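Long-range contacts in serine--tRNA ligase, cytoplasmic (Candida albicans, PDB 3QO8), which attaches serine to tRNA(Ser) in two steps, activating it with ATP to Ser-AMP and then transferring it to the acceptor end of the tRNA: residues R279-S284 against R294-E299; W290-V295 against R410-I415; G331-V336 against L416-K421. All coordinates share one frame; numbering follows the deposited sequence.

Interaction 1 (R279-S284 against R294-E299); sequences RREAGS and RVHAFE. With SSA (5'-O-(N-(L-seryl)-sulfamoyl)adenosine), chain B.
The rim of the F298 ring meets the R279 side chain, whose NE lies 3.7 Å from F298 CZ, while one face of the ring carries the adenine of the seryl-sulfamoyl-adenosine ligand, with N3 of the base over the ring centre. R279 sets a guanidinium face against the imidazole end of the same base, near C8 and off-centre, its plane turned 59° from the phenyl. Its chain runs extended from CG to NE, and the guanidinium grips the linker: NH1 donates to O1S of the ligand at 2.8 Å and NH2 to O9. H296 uses its ring edge, ND1 giving an in-plane bond to R279 O at 2.8 Å, and H296 O accepts from R279 N. This is motif 2 of the class II synthetases, a strand-loop-strand unit in which R279 and E281 belong to the Arg-x-Glu signature. Across the loop, E281 OE2 takes a salt bridge from R294 NH1 at 2.8 Å, arriving above the carboxylate plane, while S284 OG bonds to OE2 from the opposite face. E281 OE1 accepts a weak bond from adenine N6, which also donates to V295 O; V295 N donates to N1 at 2.9 Å in a nearly straight bond (170°).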
loop_
_atom_site.group_PDB
_atom_site.type_symbol
_atom_site.label_atom_id
_atom_site.label_comp_id
_atom_site.label_asym_id
_atom_site.label_seq_id
_atom_site.Cartn_x
_atom_site.Cartn_y
_atom_site.Cartn_z
ATOM N N ARG A 279 -4.339 4.538 -7.476
ATOM C CA ARG A 279 -5.235 5.376 -8.246
ATOM C C ARG A 279 -6.387 4.565 -8.821
ATOM O O ARG A 279 -6.176 3.528 -9.428
ATOM C CB ARG A 279 -4.458 6.066 -9.363
ATOM C CG ARG A 279 -3.286 6.872 -8.845
ATOM C CD ARG A 279 -2.655 7.713 -9.936
ATOM N NE ARG A 279 -1.508 8.438 -9.407
ATOM C CZ ARG A 279 -0.931 9.475 -10.008
ATOM N NH1 ARG A 279 -1.406 9.932 -11.174
ATOM N NH2 ARG A 279 0.115 10.064 -9.429
ATOM N N ARG A 280 -7.607 5.042 -8.604
ATOM C CA ARG A 280 -8.795 4.375 -9.128
ATOM C C ARG A 280 -8.862 4.418 -10.652
ATOM O O ARG A 280 -9.452 3.533 -11.265
ATOM C CB ARG A 280 -10.059 4.985 -8.516
ATOM C CG ARG A 280 -10.171 4.750 -6.994
ATOM C CD ARG A 280 -11.541 5.174 -6.463
ATOM N NE ARG A 280 -12.608 4.611 -7.280
ATOM C CZ ARG A 280 -13.574 5.334 -7.845
ATOM N NH1 ARG A 280 -13.616 6.649 -7.661
ATOM N NH2 ARG A 280 -14.498 4.740 -8.587
ATOM N N GLU A 281 -8.240 5.433 -11.258
ATOM C CA GLU A 281 -8.294 5.611 -12.708
ATOM C C GLU A 281 -9.734 5.443 -13.170
ATOM O O GLU A 281 -10.008 4.756 -14.155
ATOM C CB GLU A 281 -7.398 4.589 -13.403
ATOM C CG GLU A 281 -5.910 4.730 -13.027
ATOM C CD GLU A 281 -5.283 5.987 -13.624
ATOM O OE1 GLU A 281 -4.425 6.618 -12.969
ATOM O OE2 GLU A 281 -5.647 6.346 -14.760
ATOM N N ALA A 282 -10.651 6.060 -12.435
ATOM C CA ALA A 282 -12.077 5.832 -12.635
ATOM C C ALA A 282 -12.573 6.338 -13.990
ATOM O O ALA A 282 -13.568 5.840 -14.517
ATOM C CB ALA A 282 -12.882 6.452 -11.495
ATOM N N GLY A 283 -11.875 7.320 -14.554
ATOM C CA GLY A 283 -12.220 7.838 -15.867
ATOM C C GLY A 283 -11.412 7.205 -16.989
ATOM O O GLY A 283 -11.484 7.640 -18.138
ATOM N N SER A 284 -10.643 6.173 -16.653
ATOM C CA SER A 284 -9.781 5.504 -17.622
ATOM C C SER A 284 -10.215 4.059 -17.847
ATOM O O SER A 284 -9.681 3.137 -17.229
ATOM C CB SER A 284 -8.325 5.541 -17.154
ATOM O OG SER A 284 -7.892 6.870 -16.919
ATOM N N ARG A 294 -0.363 1.352 -17.129
ATOM C CA ARG A 294 -1.371 2.106 -16.410
ATOM C C ARG A 294 -2.095 1.156 -15.482
ATOM O O ARG A 294 -2.903 0.341 -15.935
ATOM C CB ARG A 294 -2.394 2.746 -17.364
ATOM C CG ARG A 294 -3.450 3.541 -16.604
ATOM C CD ARG A 294 -4.495 4.193 -17.519
ATOM N NE ARG A 294 -3.885 5.172 -18.401
ATOM C CZ ARG A 294 -3.517 6.395 -18.026
ATOM N NH1 ARG A 294 -3.703 6.793 -16.771
ATOM N NH2 ARG A 294 -2.963 7.220 -18.908
ATOM N N VAL A 295 -1.791 1.252 -14.189
ATOM C CA VAL A 295 -2.303 0.300 -13.203
ATOM C C VAL A 295 -2.889 1.030 -12.008
ATOM O O VAL A 295 -2.840 2.254 -11.949
ATOM C CB VAL A 295 -1.189 -0.657 -12.733
ATOM C CG1 VAL A 295 -0.834 -1.659 -13.846
ATOM C CG2 VAL A 295 0.046 0.147 -12.297
ATOM N N HIS A 296 -3.455 0.284 -11.056
ATOM C CA HIS A 296 -4.091 0.897 -9.882
ATOM C C HIS A 296 -3.109 1.101 -8.722
ATOM O O HIS A 296 -3.394 1.858 -7.805
ATOM C CB HIS A 296 -5.275 0.052 -9.387
ATOM C CG HIS A 296 -6.440 0.041 -10.332
ATOM N ND1 HIS A 296 -7.161 1.178 -10.638
ATOM C CD2 HIS A 296 -6.997 -0.964 -11.048
ATOM C CE1 HIS A 296 -8.109 0.874 -11.511
ATOM N NE2 HIS A 296 -8.034 -0.419 -11.769
ATOM N N ALA A 297 -1.973 0.411 -8.768
ATOM C CA ALA A 297 -0.957 0.474 -7.706
ATOM C C ALA A 297 0.404 0.433 -8.368
ATOM O O ALA A 297 0.648 -0.414 -9.230
ATOM C CB ALA A 297 -1.107 -0.723 -6.728
ATOM N N PHE A 298 1.278 1.367 -8.016
ATOM C CA PHE A 298 2.617 1.403 -8.601
ATOM C C PHE A 298 3.565 2.104 -7.649
ATOM O O PHE A 298 3.116 2.804 -6.731
ATOM C CB PHE A 298 2.609 2.077 -10.001
ATOM C CG PHE A 298 2.184 3.527 -9.991
ATOM C CD1 PHE A 298 3.122 4.542 -9.888
ATOM C CD2 PHE A 298 0.840 3.873 -10.091
ATOM C CE1 PHE A 298 2.726 5.887 -9.891
ATOM C CE2 PHE A 298 0.433 5.194 -10.068
ATOM C CZ PHE A 298 1.370 6.210 -9.978
ATOM N N GLU A 299 4.866 1.886 -7.828
ATOM C CA GLU A 299 5.867 2.598 -7.025
ATOM C C GLU A 299 6.407 3.828 -7.754
ATOM O O GLU A 299 6.458 3.854 -8.980
ATOM C CB GLU A 299 7.025 1.669 -6.640
ATOM C CG GLU A 299 6.632 0.620 -5.558
ATOM C CD GLU A 299 5.629 -0.393 -6.082
ATOM O OE1 GLU A 299 5.987 -1.164 -6.995
ATOM O OE2 GLU A 299 4.485 -0.421 -5.583
HETATM N N10 SSA B . 3.504 14.081 -7.843
HETATM C CA SSA B . 3.405 14.296 -9.285
HETATM C CB SSA B . 4.785 14.168 -9.929
HETATM O OG SSA B . 5.230 12.797 -9.902
HETATM C C9 SSA B . 2.457 13.305 -9.899
HETATM O O9 SSA B . 1.966 12.395 -9.241
HETATM N N8 SSA B . 2.194 13.473 -11.191
HETATM S S1 SSA B . 1.463 12.361 -12.084
HETATM O O1S SSA B . 0.075 12.198 -11.759
HETATM O O2S SSA B . 1.602 12.726 -13.455
HETATM O "O5'" SSA B . 2.183 11.010 -11.912
HETATM C "C5'" SSA B . 3.584 10.900 -12.089
HETATM C "C4'" SSA B . 3.889 9.695 -12.983
HETATM O "O4'" SSA B . 3.408 8.458 -12.444
HETATM C "C3'" SSA B . 3.251 9.772 -14.353
HETATM O "O3'" SSA B . 4.001 10.663 -15.193
HETATM C "C2'" SSA B . 3.325 8.313 -14.788
HETATM O "O2'" SSA B . 4.653 7.993 -15.245
HETATM C "C1'" SSA B . 3.082 7.548 -13.487
HETATM N N9 SSA B . 1.661 7.161 -13.377
HETATM C C8 SSA B . 0.612 7.978 -13.189
HETATM N N7 SSA B . -0.515 7.234 -13.160
HETATM C C5 SSA B . -0.152 5.948 -13.324
HETATM C C6 SSA B . -0.857 4.761 -13.366
HETATM N N6 SSA B . -2.201 4.791 -13.230
HETATM N N1 SSA B . -0.189 3.598 -13.543
HETATM C C2 SSA B . 1.142 3.590 -13.678
HETATM N N3 SSA B . 1.852 4.725 -13.630
HETATM C C4 SSA B . 1.220 5.910 -13.467
#

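Interaction 2 (W290-V295 against R410-I415); sequences WGIFRV and RTICCI. With SSA (5'-O-(N-(L-seryl)-sulfamoyl)adenosine), chain B.
R410 lies flat on the phenyl ring of F293, guanidinium and ring planes only 4° apart and their centres 3.8 Å from each other. The aliphatic part of the arginine continues the fit, with CD over the same ring face, 3.5 Å from F293 CE1. A bend at chi3 (-67°) brings NE over the centre of the ring. The guanidinium is a slab wedged between two surfaces: F293 on one face and, on the other, the ribose of the adenylate analogue, whose C2' sits off-centre. One turn further along helix 408-419, C413 supplies the next bump. Its sulfur fits the hollow between the two loop residues, SG lying 3.6 Å from I292 CG1 and the same distance from F293 N, with F293 CB slightly farther off. I292 CG1 occupies the crowded position between backbone N and carbonyl carbon, and its CD1 just reaches I412 CG2 at 4.4 Å. The helix carries R410 as the arginine of class II motif 3, here packed against the motif 2 loop. F293 O is gripped side-on by R410, accepting from NE at 2.9 Å and from NH2 at 3.1 Å, both on the same face of the carbonyl plane, while NH1 turns to E366 O. R294 runs alongside R410, the two NH2 groups 4.1 Å apart; R294 has E281 and D288 as acidic partners. The guanidinium of R410 is thus fixed in rotation by two carbonyls and a cation-pi stack, an arrangement likely to hold it flat beside the ribose despite the neighbouring positive charge.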
loop_
_atom_site.group_PDB
_atom_site.type_symbol
_atom_site.label_atom_id
_atom_site.label_comp_id
_atom_site.label_asym_id
_atom_site.label_seq_id
_atom_site.Cartn_x
_atom_site.Cartn_y
_atom_site.Cartn_z
ATOM N N TRP A 290 -3.564 -3.762 -21.196
ATOM C CA TRP A 290 -2.658 -4.823 -20.783
ATOM C C TRP A 290 -1.268 -4.270 -20.476
ATOM O O TRP A 290 -0.838 -3.264 -21.049
ATOM C CB TRP A 290 -2.605 -5.924 -21.846
ATOM C CG TRP A 290 -2.647 -7.340 -21.297
ATOM C CD1 TRP A 290 -1.816 -8.372 -21.634
ATOM C CD2 TRP A 290 -3.567 -7.870 -20.326
ATOM N NE1 TRP A 290 -2.161 -9.508 -20.938
ATOM C CE2 TRP A 290 -3.231 -9.227 -20.130
ATOM C CE3 TRP A 290 -4.640 -7.332 -19.608
ATOM C CZ2 TRP A 290 -3.931 -10.052 -19.246
ATOM C CZ3 TRP A 290 -5.333 -8.155 -18.726
ATOM C CH2 TRP A 290 -4.975 -9.498 -18.555
ATOM N N GLY A 291 -0.586 -4.923 -19.544
ATOM C CA GLY A 291 0.722 -4.486 -19.093
ATOM C C GLY A 291 0.657 -3.712 -17.792
ATOM O O GLY A 291 -0.413 -3.589 -17.178
ATOM N N ILE A 292 1.802 -3.173 -17.370
ATOM C CA ILE A 292 1.883 -2.437 -16.106
ATOM C C ILE A 292 2.151 -0.959 -16.392
ATOM O O ILE A 292 2.780 -0.255 -15.594
ATOM C CB ILE A 292 2.984 -3.006 -15.180
ATOM C CG1 ILE A 292 4.330 -3.064 -15.909
ATOM C CG2 ILE A 292 2.589 -4.390 -14.687
ATOM C CD1 ILE A 292 5.483 -3.500 -15.017
ATOM N N PHE A 293 1.670 -0.501 -17.545
ATOM C CA PHE A 293 1.855 0.882 -17.956
ATOM C C PHE A 293 0.891 1.779 -17.215
ATOM O O PHE A 293 1.266 2.845 -16.747
ATOM C CB PHE A 293 1.653 1.037 -19.477
ATOM C CG PHE A 293 1.782 2.465 -19.959
ATOM C CD1 PHE A 293 3.003 2.953 -20.404
ATOM C CD2 PHE A 293 0.693 3.320 -19.939
ATOM C CE1 PHE A 293 3.126 4.267 -20.843
ATOM C CE2 PHE A 293 0.810 4.633 -20.368
ATOM C CZ PHE A 293 2.035 5.106 -20.819
ATOM N N ARG A 294 -0.363 1.352 -17.129
ATOM C CA ARG A 294 -1.371 2.106 -16.410
ATOM C C ARG A 294 -2.095 1.156 -15.482
ATOM O O ARG A 294 -2.903 0.341 -15.935
ATOM C CB ARG A 294 -2.394 2.746 -17.364
ATOM C CG ARG A 294 -3.450 3.541 -16.604
ATOM C CD ARG A 294 -4.495 4.193 -17.519
ATOM N NE ARG A 294 -3.885 5.172 -18.401
ATOM C CZ ARG A 294 -3.517 6.395 -18.026
ATOM N NH1 ARG A 294 -3.703 6.793 -16.771
ATOM N NH2 ARG A 294 -2.963 7.220 -18.908
ATOM N N VAL A 295 -1.791 1.252 -14.189
ATOM C CA VAL A 295 -2.303 0.300 -13.203
ATOM C C VAL A 295 -2.889 1.030 -12.008
ATOM O O VAL A 295 -2.840 2.254 -11.949
ATOM C CB VAL A 295 -1.189 -0.657 -12.733
ATOM C CG1 VAL A 295 -0.834 -1.659 -13.846
ATOM C CG2 VAL A 295 0.046 0.147 -12.297
ATOM N N ARG A 410 5.972 1.919 -14.905
ATOM C CA ARG A 410 5.877 2.525 -16.243
ATOM C C ARG A 410 7.257 2.718 -16.872
ATOM O O ARG A 410 7.443 2.531 -18.081
ATOM C CB ARG A 410 5.083 3.839 -16.244
ATOM C CG ARG A 410 4.870 4.371 -17.674
ATOM C CD ARG A 410 3.992 5.627 -17.727
ATOM N NE ARG A 410 2.626 5.320 -17.321
ATOM C CZ ARG A 410 1.621 6.181 -17.408
ATOM N NH1 ARG A 410 1.831 7.396 -17.916
ATOM N NH2 ARG A 410 0.409 5.816 -17.009
ATOM N N THR A 411 8.241 3.071 -16.049
ATOM C CA THR A 411 9.610 3.152 -16.532
ATOM C C THR A 411 10.106 1.787 -17.016
ATOM O O THR A 411 10.820 1.702 -17.997
ATOM C CB THR A 411 10.558 3.726 -15.460
ATOM O OG1 THR A 411 10.197 5.090 -15.223
ATOM C CG2 THR A 411 12.005 3.675 -15.933
ATOM N N ILE A 412 9.732 0.718 -16.320
ATOM C CA ILE A 412 10.058 -0.620 -16.794
ATOM C C ILE A 412 9.481 -0.844 -18.186
ATOM O O ILE A 412 10.161 -1.376 -19.071
ATOM C CB ILE A 412 9.554 -1.719 -15.844
ATOM C CG1 ILE A 412 10.430 -1.766 -14.576
ATOM C CG2 ILE A 412 9.556 -3.083 -16.576
ATOM C CD1 ILE A 412 9.871 -2.663 -13.434
ATOM N N CYS A 413 8.238 -0.423 -18.400
ATOM C CA CYS A 413 7.636 -0.580 -19.732
ATOM C C CYS A 413 8.493 0.053 -20.835
ATOM O O CYS A 413 8.677 -0.523 -21.904
ATOM C CB CYS A 413 6.229 0.015 -19.765
ATOM S SG CYS A 413 5.074 -0.843 -18.673
ATOM N N CYS A 414 9.036 1.233 -20.567
ATOM C CA CYS A 414 9.871 1.920 -21.561
ATOM C C CYS A 414 11.189 1.178 -21.807
ATOM O O CYS A 414 11.656 1.031 -22.953
ATOM C CB CYS A 414 10.168 3.346 -21.103
ATOM S SG CYS A 414 10.958 4.335 -22.383
ATOM N N ILE A 415 11.792 0.716 -20.718
ATOM C CA ILE A 415 12.987 -0.105 -20.802
ATOM C C ILE A 415 12.736 -1.358 -21.634
ATOM O O ILE A 415 13.528 -1.702 -22.519
ATOM C CB ILE A 415 13.480 -0.498 -19.384
ATOM C CG1 ILE A 415 14.064 0.745 -18.686
ATOM C CG2 ILE A 415 14.508 -1.635 -19.469
ATOM C CD1 ILE A 415 14.326 0.577 -17.214
HETATM N N10 SSA B . 3.504 14.081 -7.843
HETATM C CA SSA B . 3.405 14.296 -9.285
HETATM C CB SSA B . 4.785 14.168 -9.929
HETATM O OG SSA B . 5.230 12.797 -9.902
HETATM C C9 SSA B . 2.457 13.305 -9.899
HETATM O O9 SSA B . 1.966 12.395 -9.241
HETATM N N8 SSA B . 2.194 13.473 -11.191
HETATM S S1 SSA B . 1.463 12.361 -12.084
HETATM O O1S SSA B . 0.075 12.198 -11.759
HETATM O O2S SSA B . 1.602 12.726 -13.455
HETATM O "O5'" SSA B . 2.183 11.010 -11.912
HETATM C "C5'" SSA B . 3.584 10.900 -12.089
HETATM C "C4'" SSA B . 3.889 9.695 -12.983
HETATM O "O4'" SSA B . 3.408 8.458 -12.444
HETATM C "C3'" SSA B . 3.251 9.772 -14.353
HETATM O "O3'" SSA B . 4.001 10.663 -15.193
HETATM C "C2'" SSA B . 3.325 8.313 -14.788
HETATM O "O2'" SSA B . 4.653 7.993 -15.245
HETATM C "C1'" SSA B . 3.082 7.548 -13.487
HETATM N N9 SSA B . 1.661 7.161 -13.377
HETATM C C8 SSA B . 0.612 7.978 -13.189
HETATM N N7 SSA B . -0.515 7.234 -13.160
HETATM C C5 SSA B . -0.152 5.948 -13.324
HETATM C C6 SSA B . -0.857 4.761 -13.366
HETATM N N6 SSA B . -2.201 4.791 -13.230
HETATM N N1 SSA B . -0.189 3.598 -13.543
HETATM C C2 SSA B . 1.142 3.590 -13.678
HETATM N N3 SSA B . 1.852 4.725 -13.630
HETATM C C4 SSA B . 1.220 5.910 -13.467
#

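Interaction 3 (G331-V336 against L416-K421); sequences GLPYRV and LENYQK. With SSA (5'-O-(N-(L-seryl)-sulfamoyl)adenosine), chain D.
L332 meets both N418 and Y419 through one methyl: its CD2 lies 4.0 Å from N418 CB and equally far from Y419 CE1, where it abuts the tyrosine at the ring edge, the two side chains crossing at about a right angle. Beside it P333 and N418 approach tip to tip, CD of the proline 4.1 Å from OD1 of the asparagine. Y419 OH comes up to the backbone of G331, 4.1 Å from its CA, and bonds to L330 O. No hydrogen bond spans the two segments. G331 ends helix 312-329 in a Schellman motif; its positive phi (69°) suits glycine, and with no CB there the phenol and a second copy of the ligand can both come close. The ribose O4' of this ligand stands 3.2 Å from G331 N, and its N9 stands 2.9 Å from Y419 OH, the tyrosine turning its edge toward the purine. Beyond the turn, strand 334-338 enters the large antiparallel-rich sheet of the class II catalytic core, between strands 126-131 and 350-358, and the contact joins this entry to the C-terminal end of helix 408-419. The amide of N418 is positioned by W357 O and C414 O, both bonded to ND2, and by A144 N, bonded to OD1. L332 also rests on Y327 of the preceding helix, and Y419 on L425 and V426. Farther out, Q420 NE2 folds back to E417 O at 3.0 Å, nearly straight at 171°, while the E417 carboxylate holds the backbone nitrogens of H154 and F360.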
loop_
_atom_site.group_PDB
_atom_site.type_symbol
_atom_site.label_atom_id
_atom_site.label_comp_id
_atom_site.label_asym_id
_atom_site.label_seq_id
_atom_site.Cartn_x
_atom_site.Cartn_y
_atom_site.Cartn_z
ATOM N N GLY A 331 19.503 5.597 -21.056
ATOM C CA GLY A 331 19.563 5.511 -22.508
ATOM C C GLY A 331 18.195 5.503 -23.175
ATOM O O GLY A 331 17.998 4.868 -24.215
ATOM N N LEU A 332 17.244 6.224 -22.593
ATOM C CA LEU A 332 15.879 6.231 -23.126
ATOM C C LEU A 332 15.615 7.549 -23.857
ATOM O O LEU A 332 15.724 8.615 -23.251
ATOM C CB LEU A 332 14.850 6.007 -21.992
ATOM C CG LEU A 332 15.024 4.719 -21.175
ATOM C CD1 LEU A 332 14.052 4.620 -19.991
ATOM C CD2 LEU A 332 14.899 3.479 -22.065
ATOM N N PRO A 333 15.269 7.481 -25.165
ATOM C CA PRO A 333 14.998 8.722 -25.908
ATOM C C PRO A 333 13.768 9.386 -25.319
ATOM O O PRO A 333 12.872 8.672 -24.884
ATOM C CB PRO A 333 14.673 8.238 -27.338
ATOM C CG PRO A 333 15.038 6.789 -27.384
ATOM C CD PRO A 333 14.974 6.277 -25.964
ATOM N N TYR A 334 13.712 10.715 -25.301
ATOM C CA TYR A 334 12.547 11.390 -24.744
ATOM C C TYR A 334 12.379 12.770 -25.345
ATOM O O TYR A 334 13.255 13.252 -26.055
ATOM C CB TYR A 334 12.655 11.502 -23.209
ATOM C CG TYR A 334 13.848 12.328 -22.766
ATOM C CD1 TYR A 334 13.793 13.715 -22.759
ATOM C CD2 TYR A 334 15.035 11.716 -22.368
ATOM C CE1 TYR A 334 14.906 14.484 -22.377
ATOM C CE2 TYR A 334 16.146 12.470 -21.980
ATOM C CZ TYR A 334 16.074 13.850 -21.999
ATOM O OH TYR A 334 17.164 14.592 -21.623
ATOM N N ARG A 335 11.244 13.394 -25.062
ATOM C CA ARG A 335 11.081 14.818 -25.294
ATOM C C ARG A 335 10.507 15.453 -24.035
ATOM O O ARG A 335 9.820 14.790 -23.262
ATOM C CB ARG A 335 10.149 15.083 -26.480
ATOM C CG ARG A 335 8.742 14.523 -26.316
ATOM C CD ARG A 335 7.847 14.914 -27.513
ATOM N NE ARG A 335 6.449 14.537 -27.295
ATOM C CZ ARG A 335 5.529 14.447 -28.258
ATOM N NH1 ARG A 335 5.849 14.706 -29.517
ATOM N NH2 ARG A 335 4.281 14.099 -27.958
ATOM N N VAL A 336 10.809 16.727 -23.829
ATOM C CA VAL A 336 10.209 17.509 -22.742
ATOM C C VAL A 336 9.219 18.498 -23.350
ATOM O O VAL A 336 9.550 19.229 -24.304
ATOM C CB VAL A 336 11.286 18.271 -21.962
ATOM C CG1 VAL A 336 10.655 19.140 -20.858
ATOM C CG2 VAL A 336 12.287 17.286 -21.351
ATOM N N LEU A 416 11.648 -2.054 -21.336
ATOM C CA LEU A 416 11.328 -3.284 -22.061
ATOM C C LEU A 416 11.298 -3.048 -23.569
ATOM O O LEU A 416 11.864 -3.833 -24.340
ATOM C CB LEU A 416 9.992 -3.850 -21.605
ATOM C CG LEU A 416 9.950 -4.334 -20.142
ATOM C CD1 LEU A 416 8.552 -4.751 -19.748
ATOM C CD2 LEU A 416 10.921 -5.477 -19.911
ATOM N N GLU A 417 10.628 -1.990 -24.017
ATOM C CA GLU A 417 10.522 -1.812 -25.468
ATOM C C GLU A 417 11.862 -1.402 -26.066
ATOM O O GLU A 417 12.195 -1.801 -27.179
ATOM C CB GLU A 417 9.398 -0.843 -25.864
ATOM C CG GLU A 417 8.014 -1.346 -25.454
ATOM C CD GLU A 417 6.872 -0.632 -26.156
ATOM O OE1 GLU A 417 7.128 0.274 -26.981
ATOM O OE2 GLU A 417 5.709 -0.994 -25.886
ATOM N N ASN A 418 12.653 -0.644 -25.310
ATOM C CA ASN A 418 13.925 -0.135 -25.837
ATOM C C ASN A 418 15.147 -1.045 -25.639
ATOM O O ASN A 418 16.201 -0.803 -26.217
ATOM C CB ASN A 418 14.213 1.264 -25.278
ATOM C CG ASN A 418 13.395 2.341 -25.973
ATOM O OD1 ASN A 418 13.591 2.597 -27.161
ATOM N ND2 ASN A 418 12.477 2.981 -25.234
ATOM N N TYR A 419 15.009 -2.081 -24.821
ATOM C CA TYR A 419 16.145 -2.947 -24.511
ATOM C C TYR A 419 15.907 -4.366 -24.991
ATOM O O TYR A 419 16.706 -5.254 -24.725
ATOM C CB TYR A 419 16.497 -2.912 -23.012
ATOM C CG TYR A 419 17.387 -1.744 -22.639
ATOM C CD1 TYR A 419 16.857 -0.470 -22.455
ATOM C CD2 TYR A 419 18.758 -1.912 -22.482
ATOM C CE1 TYR A 419 17.671 0.613 -22.123
ATOM C CE2 TYR A 419 19.587 -0.832 -22.149
ATOM C CZ TYR A 419 19.030 0.427 -21.974
ATOM O OH TYR A 419 19.833 1.506 -21.646
ATOM N N GLN A 420 14.814 -4.565 -25.718
ATOM C CA GLN A 420 14.497 -5.874 -26.260
ATOM C C GLN A 420 15.427 -6.201 -27.417
ATOM O O GLN A 420 15.937 -5.311 -28.096
ATOM C CB GLN A 420 13.038 -5.938 -26.744
ATOM C CG GLN A 420 12.755 -5.180 -28.040
ATOM C CD GLN A 420 11.282 -5.238 -28.428
ATOM O OE1 GLN A 420 10.786 -6.283 -28.853
ATOM N NE2 GLN A 420 10.573 -4.126 -28.257
ATOM N N LYS A 421 15.660 -7.486 -27.621
ATOM C CA LYS A 421 16.273 -7.957 -28.854
ATOM C C LYS A 421 15.683 -9.337 -29.126
ATOM O O LYS A 421 14.751 -9.751 -28.439
ATOM C CB LYS A 421 17.800 -7.959 -28.751
ATOM C CG LYS A 421 18.354 -8.949 -27.766
ATOM C CD LYS A 421 19.745 -8.536 -27.319
ATOM C CE LYS A 421 20.676 -8.317 -28.485
ATOM N NZ LYS A 421 21.996 -7.810 -28.012
HETATM N N10 SSA D . 27.784 7.912 -23.638
HETATM C CA SSA D . 27.848 6.487 -23.371
HETATM C CB SSA D . 28.072 6.276 -21.876
HETATM O OG SSA D . 28.061 4.878 -21.568
HETATM C C9 SSA D . 26.562 5.835 -23.801
HETATM O O9 SSA D . 26.418 4.627 -23.712
HETATM N N8 SSA D . 25.610 6.643 -24.267
HETATM S S1 SSA D . 24.136 6.094 -24.592
HETATM O O1S SSA D . 23.253 7.212 -24.770
HETATM O O2S SSA D . 24.169 5.287 -25.783
HETATM O "O5'" SSA D . 23.660 5.220 -23.416
HETATM C "C5'" SSA D . 23.101 5.794 -22.236
HETATM C "C4'" SSA D . 23.131 4.736 -21.138
HETATM O "O4'" SSA D . 22.141 3.729 -21.366
HETATM C "C3'" SSA D . 24.466 4.009 -21.098
HETATM O "O3'" SSA D . 25.324 4.568 -20.099
HETATM C "C2'" SSA D . 24.119 2.579 -20.751
HETATM O "O2'" SSA D . 24.220 2.381 -19.343
HETATM C "C1'" SSA D . 22.669 2.415 -21.163
HETATM N N9 SSA D . 22.661 1.632 -22.421
HETATM C C8 SSA D . 22.455 2.097 -23.667
HETATM N N7 SSA D . 22.546 1.058 -24.532
HETATM C C5 SSA D . 22.816 -0.056 -23.817
HETATM C C6 SSA D . 23.010 -1.391 -24.147
HETATM N N6 SSA D . 22.947 -1.813 -25.438
HETATM N N1 SSA D . 23.272 -2.275 -23.157
HETATM C C2 SSA D . 23.336 -1.885 -21.876
HETATM N N3 SSA D . 23.149 -0.605 -21.531
HETATM C C4 SSA D . 22.892 0.321 -22.486
#

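Overall arrangement
Interactions 1 and 2 build adjoining parts of the active site around one seryl-adenylate analogue, their centres 12 Å apart. They share R294 and V295, so the motif 2 loop faces the adenine while packing on the motif 3 helix. That helix, 408-419, leads on to interaction 3, whose centre lies another 12 Å from that of interaction 2; the two touch where L332 CD1 packs 3.9 Å from C414 SG and also against I415. Interactions 1 and 3 do not touch, with centres 23 Å and nearest atoms about 11 Å apart. Interaction 3 instead borders a second ligand copy, the L332 side chain remaining about 11 Å from the active-site one.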